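Local coordinates for protein endoglucanase (Clostridium thermocellum, PDB 2C24) that forms the family 30 carbohydrate-binding module of a cellulosomal cellulase and probably binds beta-glucan chains, perhaps including xyloglucan, at residues V19-D24 against S181-T186; L59-Q64 against D174-W179; F108-R113 against T129-Y134. All coordinates share one frame; numbering follows the deposited sequence.

Contact 1 of 3, residues V19-D24 against S181-T186; sequences VQIFKD and SDIKIT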
loop_
_atom_site.group_PDB
_atom_site.type_symbol
_atom_site.label_atom_id
_atom_site.label_comp_id
_atom_site.label_asym_id
_atom_site.label_seq_id
_atom_site.Cartn_x
_atom_site.Cartn_y
_atom_site.Cartn_z
ATOM N N VAL A 19 -5.544 10.836 5.929
ATOM C CA VAL A 19 -4.818 10.986 4.671
ATOM C C VAL A 19 -5.303 9.890 3.734
ATOM O O VAL A 19 -4.949 8.718 3.890
ATOM C CB VAL A 19 -3.278 10.929 4.859
ATOM C CG1 VAL A 19 -2.558 11.142 3.525
ATOM C CG2 VAL A 19 -2.821 11.972 5.876
ATOM N N GLN A 20 -6.144 10.278 2.779
ATOM C CA GLN A 20 -6.766 9.325 1.869
ATOM C C GLN A 20 -5.775 8.886 0.798
ATOM O O GLN A 20 -5.133 9.715 0.154
ATOM C CB GLN A 20 -8.014 9.937 1.222
ATOM C CG GLN A 20 -9.026 8.910 0.737
ATOM C CD GLN A 20 -9.716 8.177 1.880
ATOM O OE1 GLN A 20 -10.149 8.791 2.857
ATOM N NE2 GLN A 20 -9.820 6.857 1.760
ATOM N N ILE A 21 -5.648 7.576 0.630
ATOM C CA ILE A 21 -4.773 7.007 -0.391
ATOM C C ILE A 21 -5.612 6.545 -1.580
ATOM O O ILE A 21 -5.352 6.936 -2.723
ATOM C CB ILE A 21 -3.874 5.872 0.185
ATOM C CG1 ILE A 21 -2.872 6.464 1.189
ATOM C CG2 ILE A 21 -3.142 5.127 -0.937
ATOM C CD1 ILE A 21 -2.143 5.450 2.059
ATOM N N PHE A 22 -6.618 5.722 -1.304
ATOM C CA PHE A 22 -7.599 5.342 -2.312
ATOM C C PHE A 22 -9.015 5.546 -1.783
ATOM O O PHE A 22 -9.324 5.142 -0.658
ATOM C CB PHE A 22 -7.407 3.890 -2.765
ATOM C CG PHE A 22 -8.535 3.370 -3.617
ATOM C CD1 PHE A 22 -8.665 3.772 -4.947
ATOM C CD2 PHE A 22 -9.478 2.494 -3.088
ATOM C CE1 PHE A 22 -9.710 3.301 -5.736
ATOM C CE2 PHE A 22 -10.528 2.022 -3.869
ATOM C CZ PHE A 22 -10.642 2.427 -5.198
ATOM N N LYS A 23 -9.864 6.172 -2.600
ATOM C CA LYS A 23 -11.282 6.343 -2.270
ATOM C C LYS A 23 -12.191 5.803 -3.379
ATOM O O LYS A 23 -12.902 4.815 -3.182
ATOM C CB LYS A 23 -11.604 7.816 -1.975
ATOM C CG LYS A 23 -12.942 8.042 -1.260
ATOM C CD LYS A 23 -13.370 9.509 -1.332
ATOM C CE LYS A 23 -14.616 9.777 -0.486
ATOM N NZ LYS A 23 -15.273 11.080 -0.828
ATOM N N ASP A 24 -12.162 6.446 -4.544
ATOM C CA ASP A 24 -13.115 6.122 -5.610
ATOM C C ASP A 24 -12.541 6.193 -7.029
ATOM O O ASP A 24 -13.218 5.838 -7.993
ATOM C CB ASP A 24 -14.368 7.016 -5.493
ATOM C CG ASP A 24 -14.036 8.510 -5.452
ATOM O OD1 ASP A 24 -14.964 9.313 -5.217
ATOM O OD2 ASP A 24 -12.861 8.889 -5.652
ATOM N N SER A 181 -10.222 -1.405 -0.262
ATOM C CA SER A 181 -11.263 -0.400 -0.119
ATOM C C SER A 181 -10.872 0.622 0.946
ATOM O O SER A 181 -10.330 0.260 1.992
ATOM C CB SER A 181 -12.599 -1.074 0.226
ATOM O OG SER A 181 -13.693 -0.192 0.041
ATOM N N ASP A 182 -11.118 1.900 0.656
ATOM C CA ASP A 182 -10.922 2.993 1.620
ATOM C C ASP A 182 -9.534 2.970 2.282
ATOM O O ASP A 182 -9.418 2.849 3.508
ATOM C CB ASP A 182 -12.044 2.971 2.682
ATOM C CG ASP A 182 -12.173 4.285 3.439
ATOM O OD1 ASP A 182 -12.756 4.279 4.545
ATOM O OD2 ASP A 182 -11.702 5.328 2.939
ATOM N N ILE A 183 -8.483 3.087 1.471
ATOM C CA ILE A 183 -7.125 3.099 2.002
ATOM C C ILE A 183 -6.807 4.497 2.523
ATOM O O ILE A 183 -6.929 5.485 1.797
ATOM C CB ILE A 183 -6.068 2.622 0.971
ATOM C CG1 ILE A 183 -6.513 1.316 0.302
ATOM C CG2 ILE A 183 -4.707 2.434 1.652
ATOM C CD1 ILE A 183 -5.699 0.935 -0.922
ATOM N N LYS A 184 -6.411 4.566 3.792
ATOM C CA LYS A 184 -6.218 5.836 4.483
ATOM C C LYS A 184 -5.209 5.728 5.630
ATOM O O LYS A 184 -5.018 4.651 6.201
ATOM C CB LYS A 184 -7.564 6.375 5.004
ATOM C CG LYS A 184 -8.314 5.434 5.954
ATOM C CD LYS A 184 -9.715 5.950 6.267
ATOM C CE LYS A 184 -10.419 5.111 7.340
ATOM N NZ LYS A 184 -10.662 3.687 6.937
ATOM N N ILE A 185 -4.558 6.852 5.934
ATOM C CA ILE A 185 -3.736 7.000 7.129
ATOM C C ILE A 185 -4.530 7.815 8.149
ATOM O O ILE A 185 -4.930 8.949 7.870
ATOM C CB ILE A 185 -2.392 7.733 6.839
ATOM C CG1 ILE A 185 -1.573 7.022 5.749
ATOM C CG2 ILE A 185 -1.578 7.925 8.130
ATOM C CD1 ILE A 185 -1.220 5.574 6.052
ATOM N N THR A 186 -4.757 7.233 9.323
ATOM C CA THR A 186 -5.523 7.893 10.378
ATOM C C THR A 186 -4.693 8.039 11.648
ATOM O O THR A 186 -3.701 7.336 11.830
ATOM C CB THR A 186 -6.809 7.106 10.723
ATOM O OG1 THR A 186 -6.457 5.861 11.338
ATOM C CG2 THR A 186 -7.651 6.836 9.478
#

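Contact 2 of 3, residues L59-Q64 against D174-W179; sequences LRLNVQ and DPFTVW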
loop_
_atom_site.group_PDB
_atom_site.type_symbol
_atom_site.label_atom_id
_atom_site.label_comp_id
_atom_site.label_asym_id
_atom_site.label_seq_id
_atom_site.Cartn_x
_atom_site.Cartn_y
_atom_site.Cartn_z
ATOM N N LEU A 59 -9.878 -1.116 -5.495
ATOM C CA LEU A 59 -8.580 -1.124 -6.159
ATOM C C LEU A 59 -8.073 -2.557 -6.266
ATOM O O LEU A 59 -7.966 -3.263 -5.260
ATOM C CB LEU A 59 -7.587 -0.249 -5.396
ATOM C CG LEU A 59 -6.303 0.213 -6.090
ATOM C CD1 LEU A 59 -6.581 1.294 -7.132
ATOM C CD2 LEU A 59 -5.346 0.731 -5.041
ATOM N N ARG A 60 -7.753 -2.971 -7.490
ATOM C CA ARG A 60 -7.405 -4.355 -7.787
ATOM C C ARG A 60 -5.894 -4.582 -7.886
ATOM O O ARG A 60 -5.240 -4.110 -8.820
ATOM C CB ARG A 60 -8.101 -4.785 -9.083
ATOM C CG ARG A 60 -8.073 -6.283 -9.402
ATOM C CD ARG A 60 -8.425 -6.517 -10.882
ATOM N NE ARG A 60 -9.663 -5.824 -11.245
ATOM C CZ ARG A 60 -9.907 -5.247 -12.418
ATOM N NH1 ARG A 60 -9.003 -5.264 -13.392
ATOM N NH2 ARG A 60 -11.074 -4.645 -12.611
ATOM N N LEU A 61 -5.350 -5.306 -6.910
ATOM C CA LEU A 61 -3.982 -5.817 -6.989
ATOM C C LEU A 61 -4.029 -7.263 -7.484
ATOM O O LEU A 61 -4.453 -8.163 -6.759
ATOM C CB LEU A 61 -3.280 -5.719 -5.626
ATOM C CG LEU A 61 -1.841 -6.245 -5.521
ATOM C CD1 LEU A 61 -0.885 -5.428 -6.383
ATOM C CD2 LEU A 61 -1.363 -6.269 -4.067
ATOM N N ASN A 62 -3.592 -7.474 -8.724
ATOM C CA ASN A 62 -3.714 -8.766 -9.393
ATOM C C ASN A 62 -2.444 -9.159 -10.150
ATOM O O ASN A 62 -2.157 -8.618 -11.223
ATOM C CB ASN A 62 -4.934 -8.739 -10.333
ATOM C CG ASN A 62 -5.082 -10.011 -11.183
ATOM O OD1 ASN A 62 -5.621 -9.957 -12.288
ATOM N ND2 ASN A 62 -4.620 -11.149 -10.668
ATOM N N VAL A 63 -1.680 -10.090 -9.579
ATOM C CA VAL A 63 -0.587 -10.734 -10.310
ATOM C C VAL A 63 -1.153 -11.972 -11.015
ATOM O O VAL A 63 -1.814 -12.815 -10.391
ATOM C CB VAL A 63 0.648 -11.034 -9.412
ATOM C CG1 VAL A 63 0.256 -11.800 -8.179
ATOM C CG2 VAL A 63 1.731 -11.792 -10.183
ATOM N N GLN A 64 -0.902 -12.055 -12.319
ATOM C CA GLN A 64 -1.639 -12.955 -13.210
ATOM C C GLN A 64 -0.951 -14.294 -13.453
ATOM O O GLN A 64 -1.622 -15.310 -13.659
ATOM C CB GLN A 64 -1.927 -12.253 -14.543
ATOM C CG GLN A 64 -2.846 -11.029 -14.419
ATOM C CD GLN A 64 -2.664 -10.024 -15.550
ATOM O OE1 GLN A 64 -1.553 -9.550 -15.811
ATOM N NE2 GLN A 64 -3.761 -9.682 -16.217
ATOM N N ASP A 174 3.807 -16.780 -6.300
ATOM C CA ASP A 174 2.476 -17.322 -6.587
ATOM C C ASP A 174 1.478 -16.244 -7.012
ATOM O O ASP A 174 1.399 -15.185 -6.375
ATOM C CB ASP A 174 1.933 -18.083 -5.371
ATOM C CG ASP A 174 2.865 -19.205 -4.911
ATOM O OD1 ASP A 174 3.302 -20.020 -5.759
ATOM O OD2 ASP A 174 3.158 -19.267 -3.696
ATOM N N PRO A 175 0.707 -16.511 -8.088
ATOM C CA PRO A 175 -0.328 -15.573 -8.539
ATOM C C PRO A 175 -1.468 -15.437 -7.532
ATOM O O PRO A 175 -1.828 -16.409 -6.871
ATOM C CB PRO A 175 -0.840 -16.206 -9.839
ATOM C CG PRO A 175 -0.498 -17.648 -9.729
ATOM C CD PRO A 175 0.777 -17.710 -8.945
ATOM N N PHE A 176 -2.018 -14.231 -7.416
ATOM C CA PHE A 176 -3.147 -13.962 -6.530
ATOM C C PHE A 176 -3.945 -12.770 -7.043
ATOM O O PHE A 176 -3.546 -12.117 -8.007
ATOM C CB PHE A 176 -2.674 -13.708 -5.086
ATOM C CG PHE A 176 -1.883 -12.434 -4.909
ATOM C CD1 PHE A 176 -2.519 -11.236 -4.602
ATOM C CD2 PHE A 176 -0.498 -12.437 -5.032
ATOM C CE1 PHE A 176 -1.791 -10.059 -4.443
ATOM C CE2 PHE A 176 0.238 -11.262 -4.871
ATOM C CZ PHE A 176 -0.411 -10.073 -4.580
ATOM N N THR A 177 -5.072 -12.502 -6.396
ATOM C CA THR A 177 -5.834 -11.284 -6.622
ATOM C C THR A 177 -6.453 -10.851 -5.299
ATOM O O THR A 177 -7.069 -11.658 -4.603
ATOM C CB THR A 177 -6.939 -11.483 -7.692
ATOM O OG1 THR A 177 -6.364 -12.056 -8.871
ATOM C CG2 THR A 177 -7.595 -10.154 -8.062
ATOM N N VAL A 178 -6.249 -9.586 -4.938
ATOM C CA VAL A 178 -6.955 -8.980 -3.807
ATOM C C VAL A 178 -7.669 -7.697 -4.237
ATOM O O VAL A 178 -7.389 -7.154 -5.308
ATOM C CB VAL A 178 -6.030 -8.710 -2.580
ATOM C CG1 VAL A 178 -5.515 -10.024 -1.985
ATOM C CG2 VAL A 178 -4.869 -7.777 -2.939
ATOM N N TRP A 179 -8.595 -7.233 -3.401
ATOM C CA TRP A 179 -9.277 -5.957 -3.608
ATOM C C TRP A 179 -9.137 -5.101 -2.359
ATOM O O TRP A 179 -9.269 -5.596 -1.237
ATOM C CB TRP A 179 -10.762 -6.167 -3.935
ATOM C CG TRP A 179 -11.007 -6.703 -5.312
ATOM C CD1 TRP A 179 -11.251 -5.976 -6.443
ATOM C CD2 TRP A 179 -11.028 -8.077 -5.705
ATOM N NE1 TRP A 179 -11.424 -6.815 -7.518
ATOM C CE2 TRP A 179 -11.290 -8.110 -7.094
ATOM C CE3 TRP A 179 -10.858 -9.291 -5.019
ATOM C CZ2 TRP A 179 -11.381 -9.310 -7.813
ATOM C CZ3 TRP A 179 -10.948 -10.481 -5.733
ATOM C CH2 TRP A 179 -11.208 -10.480 -7.115
#

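Contact 3 of 3, residues F108-R113 against T129-Y134; sequences FVIGFR and TVISNY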
loop_
_atom_site.group_PDB
_atom_site.type_symbol
_atom_site.label_atom_id
_atom_site.label_comp_id
_atom_site.label_asym_id
_atom_site.label_seq_id
_atom_site.Cartn_x
_atom_site.Cartn_y
_atom_site.Cartn_z
ATOM N N PHE A 108 1.788 -10.601 0.517
ATOM C CA PHE A 108 2.710 -9.745 -0.209
ATOM C C PHE A 108 3.338 -8.758 0.762
ATOM O O PHE A 108 2.862 -8.584 1.890
ATOM C CB PHE A 108 2.008 -9.012 -1.371
ATOM C CG PHE A 108 0.701 -8.365 -0.991
ATOM C CD1 PHE A 108 0.670 -7.065 -0.493
ATOM C CD2 PHE A 108 -0.502 -9.054 -1.143
ATOM C CE1 PHE A 108 -0.535 -6.468 -0.139
ATOM C CE2 PHE A 108 -1.709 -8.467 -0.791
ATOM C CZ PHE A 108 -1.727 -7.171 -0.290
ATOM N N VAL A 109 4.417 -8.127 0.312
ATOM C CA VAL A 109 5.101 -7.106 1.082
ATOM C C VAL A 109 4.260 -5.833 1.019
ATOM O O VAL A 109 3.694 -5.507 -0.025
ATOM C CB VAL A 109 6.543 -6.882 0.550
ATOM C CG1 VAL A 109 7.275 -5.861 1.375
ATOM C CG2 VAL A 109 7.328 -8.197 0.550
ATOM N N ILE A 110 4.151 -5.144 2.151
ATOM C CA ILE A 110 3.369 -3.920 2.264
ATOM C C ILE A 110 4.103 -2.921 3.158
ATOM O O ILE A 110 4.652 -3.299 4.192
ATOM C CB ILE A 110 1.925 -4.204 2.800
ATOM C CG1 ILE A 110 1.074 -2.927 2.781
ATOM C CG2 ILE A 110 1.962 -4.855 4.203
ATOM C CD1 ILE A 110 -0.420 -3.154 3.023
ATOM N N GLY A 111 4.121 -1.653 2.755
ATOM C CA GLY A 111 4.815 -0.632 3.527
ATOM C C GLY A 111 4.811 0.748 2.907
ATOM O O GLY A 111 3.892 1.112 2.173
ATOM N N PHE A 112 5.849 1.520 3.219
ATOM C CA PHE A 112 5.946 2.915 2.794
ATOM C C PHE A 112 7.315 3.247 2.229
ATOM O O PHE A 112 8.311 2.584 2.540
ATOM C CB PHE A 112 5.637 3.864 3.956
ATOM C CG PHE A 112 4.246 3.730 4.491
ATOM C CD1 PHE A 112 3.194 4.450 3.921
ATOM C CD2 PHE A 112 3.979 2.882 5.564
ATOM C CE1 PHE A 112 1.896 4.324 4.410
ATOM C CE2 PHE A 112 2.682 2.748 6.060
ATOM C CZ PHE A 112 1.642 3.472 5.483
ATOM N N ARG A 113 7.342 4.285 1.400
ATOM C CA ARG A 113 8.557 4.796 0.798
ATOM C C ARG A 113 8.644 6.287 1.100
ATOM O O ARG A 113 7.634 6.999 1.050
ATOM C CB ARG A 113 8.540 4.544 -0.718
ATOM C CG ARG A 113 9.697 5.186 -1.500
ATOM C CD ARG A 113 9.796 4.640 -2.919
ATOM N NE ARG A 113 10.165 3.225 -2.931
ATOM C CZ ARG A 113 10.431 2.518 -4.024
ATOM N NH1 ARG A 113 10.370 3.078 -5.227
ATOM N NH2 ARG A 113 10.761 1.242 -3.910
ATOM N N THR A 129 6.606 -4.665 5.742
ATOM C CA THR A 129 6.256 -5.884 6.447
ATOM C C THR A 129 5.475 -6.758 5.474
ATOM O O THR A 129 5.189 -6.335 4.354
ATOM C CB THR A 129 5.409 -5.588 7.720
ATOM O OG1 THR A 129 5.137 -6.811 8.415
ATOM C CG2 THR A 129 4.089 -4.894 7.367
ATOM N N VAL A 130 5.149 -7.977 5.889
ATOM C CA VAL A 130 4.225 -8.811 5.130
ATOM C C VAL A 130 2.814 -8.603 5.670
ATOM O O VAL A 130 2.623 -8.393 6.873
ATOM C CB VAL A 130 4.633 -10.311 5.120
ATOM C CG1 VAL A 130 5.876 -10.514 4.265
ATOM C CG2 VAL A 130 4.867 -10.849 6.538
ATOM N N ILE A 131 1.830 -8.636 4.777
ATOM C CA ILE A 131 0.443 -8.356 5.155
ATOM C C ILE A 131 -0.171 -9.476 6.017
ATOM O O ILE A 131 -1.064 -9.217 6.827
ATOM C CB ILE A 131 -0.444 -8.023 3.914
ATOM C CG1 ILE A 131 -1.704 -7.260 4.344
ATOM C CG2 ILE A 131 -0.769 -9.286 3.103
ATOM C CD1 ILE A 131 -2.477 -6.609 3.211
ATOM N N SER A 132 0.327 -10.704 5.848
ATOM C CA SER A 132 -0.141 -11.859 6.617
ATOM C C SER A 132 0.148 -11.753 8.121
ATOM O O SER A 132 -0.449 -12.477 8.924
ATOM C CB SER A 132 0.424 -13.162 6.048
ATOM O OG SER A 132 1.840 -13.144 6.034
ATOM N N ASN A 133 1.056 -10.850 8.493
ATOM C CA ASN A 133 1.329 -10.542 9.897
ATOM C C ASN A 133 0.189 -9.777 10.563
ATOM O O ASN A 133 0.033 -9.827 11.786
ATOM C CB ASN A 133 2.620 -9.727 10.035
ATOM C CG ASN A 133 3.872 -10.586 10.006
ATOM O OD1 ASN A 133 4.958 -10.114 10.339
ATOM N ND2 ASN A 133 3.733 -11.842 9.605
ATOM N N TYR A 134 -0.598 -9.065 9.758
ATOM C CA TYR A 134 -1.639 -8.181 10.281
ATOM C C TYR A 134 -3.057 -8.624 9.923
ATOM O O TYR A 134 -4.028 -8.148 10.517
ATOM C CB TYR A 134 -1.384 -6.732 9.848
ATOM C CG TYR A 134 -0.155 -6.128 10.489
ATOM C CD1 TYR A 134 -0.239 -5.466 11.712
ATOM C CD2 TYR A 134 1.094 -6.228 9.878
ATOM C CE1 TYR A 134 0.886 -4.912 12.307
ATOM C CE2 TYR A 134 2.228 -5.683 10.469
ATOM C CZ TYR A 134 2.118 -5.027 11.680
ATOM O OH TYR A 134 3.238 -4.485 12.267
#

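Contact 1 of 3, residues V19-D24 against S181-T186
V19 and I185 face each other as an antiparallel hydrogen-bonded pair, V19 N and I185 O lying 2.8 Å apart and V19 O taking the return bond from I185 N. Beyond Q20 the short edge strand is broken by a classic beta bulge: I21 and F22 both stand opposite I183. I183 O receives I21 N at 2.7 Å and F22 N at 3.1 Å, the two donors arriving from the same face of its carbonyl plane. The side chain of Q20 bridges this irregularity. Its CB points to the face shared with K184. Q20 CG passes I183 O at 4.2 Å, and a bend at chi2 (69°) then turns the amide back over the bulge. There Q20 CD lies 3.6 Å from D182 OD2, while OE1 has K184 CB as a looser neighbour. At the tip Q20 NE2 spends its hydrogens on two acceptors, D182 OD2 at 2.7 Å and F22 O at 3.0 Å. Amide and carboxylate are nearly coplanar, 4° apart. The other carboxylate oxygen, OD1, forms a salt bridge with K184, whose NZ sits above the carboxylate plane. On the opposite face I21 CB packs on I183 CG2 at 3.8 Å and I21 CD1 reaches I185 CG1, with L166 of strand 163-169 touching both I21 and I183. The bulge therefore has a polar clamp on one side and a buried aliphatic layer on the other, and the nearby ammonium of K184 would be expected to stabilise D182 as a carboxylate, while the bond from Q20 NE2 would limit rotation of the D182 carboxylate.

Contact 2 of 3, residues L59-Q64 against D174-W179
L61 and F176 meet obliquely on the inner face of a beta-sandwich, where strand 56-63 runs antiparallel to the start of strand 176-186. L61 CD2 approaches the phenyl ring at its edge, 3.8 Å from F176 CE1. The V63 side chain crosses that of F176 at about a right angle. V63 CG1, placed between the backbone N and the carbonyl carbon (chi1 53°), presses to 3.3 Å from F176 CD2, a tight fit. Next along the strand, L61 CB rests on V178 CG2 at 3.7 Å, and L61 and V178 exchange backbone hydrogen bonds. The other face of the sheet carries R60, N62, T177 and W179. R60 and W179 extend side by side in the same direction, with guanidinium and indole planes 70° apart and R60 CG 3.9 Å from W179 NE1. Their polar ends converge on D48, which receives W179 NE1 in a hydrogen bond and R60 NE in a salt bridge, while R60 NH1 also pairs with E39. N62 instead crosses T177 obliquely and turns its amide to the backbone, so that N62 ND2 donates to F176 O at 3.0 Å with that oxygen lying in the amide plane.

Contact 3 of 3, residues F108-R113 against T129-Y134
F108 and I131 close the open end of a beta hairpin at the border of the five-stranded sheet, where strand 109-114 pairs with the outermost strand 126-130. The pairing is short. I110 and T129 form an antiparallel hydrogen-bonded pair, I110 N donating to T129 O at 2.7 Å and T129 N to I110 O at 2.8 Å. One more bond, I131 N to F108 O at 3.1 Å, follows just as the chain bends into the 3-10 turn 131-133. That turn delivers I131 to the aromatic ring. I131 CG2 stands 4.0 Å from the centroid of the F108 ring and 9° off the normal, a CH-pi contact over the face, while I131 CD1 packs near the rim, 3.6 Å from F108 CZ. The phenyl group lies beneath I131 because CG sits between the backbone N and the carbonyl carbon (chi1 48°). I110 runs alongside T129, and I110 CG2 also touches I131 CB at 4.0 Å. F97 and I99 of the facing sheet cover I131 further. As the chain leaves strand 126-130, the backbone N-H of I131 is thus satisfied by F108 O while its side chain is held by dispersion and CH-pi contact, with no charge or side-chain hydrogen bond acting between the two segments.

In the fold
Contacts 1 and 2 share strand 176-186: its later part pairs with 19-24 and its start with 59-64. Their centres are about 19 Å apart, yet F22 CE2 lies 3.6 Å from L59 N, so these partners, successive along one edge of the strand, touch each other. Contact 3 belongs to the other sheet, its centre about 16 Å from that of contact 1 and about 15 Å from that of contact 2. Apolar side chains span the sandwich: I185 CD1 reaches F112 CZ at 3.6 Å, and the rings of F176 and F108 meet nearly parallel. F108 has I131 over one face, while F176 lies on the other side of its plane, well displaced from its centre.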